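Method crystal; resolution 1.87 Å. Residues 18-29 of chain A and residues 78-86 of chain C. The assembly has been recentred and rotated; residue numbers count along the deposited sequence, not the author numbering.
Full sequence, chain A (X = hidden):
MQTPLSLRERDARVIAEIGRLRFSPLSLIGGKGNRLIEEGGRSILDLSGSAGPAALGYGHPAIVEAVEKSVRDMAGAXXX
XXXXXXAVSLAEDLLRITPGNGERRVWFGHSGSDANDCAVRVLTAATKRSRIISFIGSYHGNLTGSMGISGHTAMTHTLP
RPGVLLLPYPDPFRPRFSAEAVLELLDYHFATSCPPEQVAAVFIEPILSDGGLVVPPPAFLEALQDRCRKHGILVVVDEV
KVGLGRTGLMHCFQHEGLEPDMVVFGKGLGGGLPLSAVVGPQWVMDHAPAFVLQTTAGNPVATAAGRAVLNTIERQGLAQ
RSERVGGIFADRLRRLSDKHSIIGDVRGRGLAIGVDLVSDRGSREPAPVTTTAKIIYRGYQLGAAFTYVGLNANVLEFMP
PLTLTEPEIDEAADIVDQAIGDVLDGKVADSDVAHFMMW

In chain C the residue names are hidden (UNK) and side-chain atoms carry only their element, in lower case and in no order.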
# COMPACT_ATOMS: atom_id res chain seq x y z
N ILE A 18 -6.11 15.08 5.13
CA ILE A 18 -5.43 14.64 3.91
C ILE A 18 -5.95 13.27 3.41
O ILE A 18 -5.88 13.01 2.22
CB ILE A 18 -3.85 14.68 4.03
CG1 ILE A 18 -3.34 13.80 5.20
CG2 ILE A 18 -3.39 16.13 4.15
CD1 ILE A 18 -1.85 13.47 5.23
N GLY A 19 -6.51 12.45 4.28
CA GLY A 19 -7.07 11.17 3.85
C GLY A 19 -8.57 11.10 3.64
O GLY A 19 -9.10 10.02 3.40
N ARG A 20 -9.25 12.23 3.71
CA ARG A 20 -10.70 12.33 3.48
C ARG A 20 -11.14 12.68 2.06
O ARG A 20 -10.56 13.56 1.41
CB ARG A 20 -11.25 13.44 4.35
CG ARG A 20 -11.26 13.09 5.80
CD ARG A 20 -12.16 14.08 6.51
NE ARG A 20 -12.22 13.73 7.91
CZ ARG A 20 -11.53 14.34 8.88
NH1 ARG A 20 -10.74 15.39 8.62
NH2 ARG A 20 -11.67 13.91 10.12
N LEU A 21 -12.18 11.98 1.59
CA LEU A 21 -12.93 12.34 0.40
C LEU A 21 -14.38 12.01 0.66
O LEU A 21 -14.94 11.00 0.14
CB LEU A 21 -12.45 11.57 -0.83
CG LEU A 21 -13.05 12.05 -2.14
CD1 LEU A 21 -12.57 13.47 -2.42
CD2 LEU A 21 -12.69 11.09 -3.25
N ARG A 22 -14.97 12.83 1.53
CA ARG A 22 -16.24 12.47 2.15
C ARG A 22 -17.36 13.16 1.40
O ARG A 22 -17.31 14.35 1.19
CB ARG A 22 -16.20 12.91 3.61
CG ARG A 22 -14.98 12.36 4.37
CD ARG A 22 -15.32 10.98 4.83
NE ARG A 22 -14.25 10.26 5.51
CZ ARG A 22 -13.89 10.40 6.78
NH1 ARG A 22 -14.40 11.38 7.54
NH2 ARG A 22 -12.98 9.60 7.27
N PHE A 23 -18.36 12.40 0.97
CA PHE A 23 -19.47 12.95 0.20
C PHE A 23 -20.72 13.20 1.06
O PHE A 23 -21.58 14.00 0.68
CB PHE A 23 -19.80 12.03 -0.97
CG PHE A 23 -18.71 11.96 -1.99
CD1 PHE A 23 -17.65 11.07 -1.84
CD2 PHE A 23 -18.75 12.76 -3.12
CE1 PHE A 23 -16.65 10.99 -2.80
CE2 PHE A 23 -17.76 12.68 -4.08
CZ PHE A 23 -16.70 11.81 -3.93
N SER A 24 -20.81 12.54 2.22
CA SER A 24 -21.97 12.65 3.08
C SER A 24 -21.50 12.35 4.49
O SER A 24 -20.35 11.94 4.67
CB SER A 24 -23.06 11.66 2.65
OG SER A 24 -22.87 10.39 3.23
N PRO A 25 -22.40 12.52 5.48
CA PRO A 25 -22.10 12.22 6.89
C PRO A 25 -22.05 10.75 7.25
O PRO A 25 -21.76 10.40 8.39
CB PRO A 25 -23.31 12.85 7.66
CG PRO A 25 -24.04 13.69 6.67
CD PRO A 25 -23.75 13.08 5.31
N LEU A 26 -22.35 9.88 6.31
CA LEU A 26 -22.41 8.44 6.58
C LEU A 26 -21.15 7.94 7.32
O LEU A 26 -20.03 8.11 6.84
CB LEU A 26 -22.61 7.67 5.28
CG LEU A 26 -22.88 6.17 5.41
CD1 LEU A 26 -24.00 5.80 6.38
CD2 LEU A 26 -23.15 5.61 4.03
N SER A 27 -21.37 7.38 8.51
CA SER A 27 -20.34 6.85 9.40
C SER A 27 -20.81 5.46 9.78
O SER A 27 -21.96 5.29 10.14
CB SER A 27 -20.25 7.70 10.66
OG SER A 27 -19.94 9.03 10.26
N LEU A 28 -19.93 4.47 9.68
CA LEU A 28 -20.32 3.05 9.57
C LEU A 28 -19.88 2.20 10.79
O LEU A 28 -18.78 2.38 11.36
CB LEU A 28 -19.71 2.44 8.31
CG LEU A 28 -20.13 3.09 6.97
CD1 LEU A 28 -19.39 2.44 5.80
CD2 LEU A 28 -21.64 3.04 6.73
N ILE A 29 -20.75 1.27 11.18
CA ILE A 29 -20.46 0.28 12.23
C ILE A 29 -20.58 -1.15 11.69
O ILE A 29 -20.21 -2.08 12.38
CB ILE A 29 -21.39 0.44 13.44
CG1 ILE A 29 -22.87 0.20 13.03
CG2 ILE A 29 -21.23 1.83 14.08
CD1 ILE A 29 -23.82 0.00 14.22
N UNK C 78 -13.43 1.64 3.04
CA UNK C 78 -12.75 2.82 2.60
C UNK C 78 -12.95 3.91 3.62
O UNK C 78 -14.06 4.48 3.71
c UNK C 78 -13.30 3.33 1.24
o UNK C 78 -12.76 4.64 0.88
N UNK C 79 -11.90 4.24 4.36
CA UNK C 79 -11.97 5.37 5.33
C UNK C 79 -12.11 6.73 4.60
O UNK C 79 -12.73 7.69 5.12
c UNK C 79 -10.63 6.43 7.32
c UNK C 79 -11.84 6.50 8.23
c UNK C 79 -9.38 6.22 8.17
c UNK C 79 -10.75 5.32 6.27
N UNK C 80 -11.55 6.85 3.41
CA UNK C 80 -11.68 8.13 2.70
C UNK C 80 -13.13 8.46 2.37
O UNK C 80 -13.52 9.63 2.45
c UNK C 80 -11.97 7.88 -0.71
c UNK C 80 -10.98 7.31 0.28
c UNK C 80 -9.66 7.14 -0.44
c UNK C 80 -10.78 8.23 1.49
N UNK C 81 -13.92 7.44 2.02
CA UNK C 81 -15.38 7.58 1.86
C UNK C 81 -16.19 7.61 3.18
O UNK C 81 -17.11 8.45 3.33
c UNK C 81 -15.88 7.82 -1.08
c UNK C 81 -15.93 6.46 1.01
c UNK C 81 -15.54 6.48 -0.46
c UNK C 81 -16.23 5.32 -1.16
N UNK C 82 -15.85 6.71 4.11
CA UNK C 82 -16.69 6.44 5.27
C UNK C 82 -15.87 6.17 6.53
O UNK C 82 -15.17 5.15 6.60
c UNK C 82 -18.38 5.22 3.66
o UNK C 82 -20.32 5.19 -0.08
c UNK C 82 -18.15 4.20 2.73
c UNK C 82 -19.95 6.23 2.10
c UNK C 82 -18.78 4.21 1.50
c UNK C 82 -19.31 6.22 3.33
c UNK C 82 -17.65 5.23 5.02
c UNK C 82 -19.68 5.20 1.18
N UNK C 83 -16.02 7.03 7.57
CA UNK C 83 -15.58 6.67 8.88
C UNK C 83 -16.06 5.30 9.24
O UNK C 83 -17.20 4.97 8.89
c UNK C 83 -16.27 7.68 9.81
c UNK C 83 -16.56 8.87 8.94
c UNK C 83 -16.78 8.30 7.56
N UNK C 84 -15.23 4.51 9.92
CA UNK C 84 -15.70 3.29 10.55
C UNK C 84 -15.17 3.22 11.94
O UNK C 84 -14.16 3.84 12.23
n UNK C 84 -13.27 2.33 8.47
c UNK C 84 -13.83 1.86 9.60
o UNK C 84 -13.18 1.27 10.49
c UNK C 84 -15.32 2.05 9.73
N UNK C 85 -15.85 2.48 12.81
CA UNK C 85 -15.53 2.40 14.24
C UNK C 85 -14.11 1.93 14.52
O UNK C 85 -13.43 2.52 15.35
c UNK C 85 -16.43 2.58 17.29
o UNK C 85 -15.87 2.67 18.36
o UNK C 85 -17.10 3.52 16.86
c UNK C 85 -16.52 1.48 14.97
c UNK C 85 -16.27 1.29 16.48
N UNK C 86 -13.67 0.86 13.84
CA UNK C 86 -12.35 0.32 14.04
C UNK C 86 -11.23 1.34 13.80
O UNK C 86 -10.34 1.50 14.62
c UNK C 86 -12.14 -0.92 13.17
O HOH W 1 -18.84 9.70 1.39

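Position 78 of chain C carries one carbon followed by one oxygen and lies out of contact with chain A. The oxygen accepts a hydrogen bond from the backbone N of position 81 (3.2 Å). A carbon bearing a lone hydroxyl is serine; this is Ser C78.

Position 79 has four carbons forked at the second. One terminal carbon lies 3.4 Å from NH2 of Arg A22, and the backbone O receives hydrogen bonds from Arg A22 NE (3.0 Å) and NH2 (2.9 Å). The fork is that of leucine, and Leu C79 thus offers its carbonyl at the edge of the guanidinium.

Position 80 again shows four carbons with the fork at the second. Its CB is 3.1 Å from Gly A19 O, and a terminal carbon packs 3.7 Å from CB of Leu A21. This is Leu C80, whose O accepts a hydrogen bond from Leu A21 N (2.8 Å) and a weak one from Arg A22 NE (3.2 Å).

At position 81 the same forked set of four carbons recurs. CA-to-CB points away from chain A, yet the m, t rotamer brings one branch tip back to 3.5 Å from Leu A21 O and 3.7 Å from CE1 of Phe A23, at the edge of that ring. Leu C81 also uses its O, which accepts a hydrogen bond from a water (2.9 Å) that in turn accepts one from Phe A23 N (2.8 Å).

Position 82 bears one carbon, then a six-carbon ring carrying an oxygen. Its CB lies 3.4 Å from Leu A28 CD1 and a ring carbon 3.8 Å from Leu A26 CD2, while the oxygen is hydrogen-bonded elsewhere in the structure. This is Tyr C82.

Position 83 has three carbons closing a ring onto the backbone N. One ring carbon lies 3.3 Å from Leu A26 O and another 3.6 Å from Arg A22 NH1, over one face of the guanidinium; this is Pro C83.

At position 84 two carbons precede one oxygen and one nitrogen, an amide. Its CA sits 3.3 Å from Leu A28 O. CA-to-CB points sideways, and the side chain's end does not turn to chain A but caps a backbone N just past the stretch. This is Asn C84.

Position 85 has three carbons, the third with two oxygens, and donates its N to Leu A28 O (3.3 Å); it is Glu C85.

Position 86, a single carbon without contact, is Ala C86.

The contact is anchored largely by backbone groups. Arg A22 gathers consecutive carbonyls, Leu A28 N bonds Pro C83 O (2.9 Å) within a single bridge, and apolar side chains fill the space between.

Chain C (78-86) SLLLYPNEA
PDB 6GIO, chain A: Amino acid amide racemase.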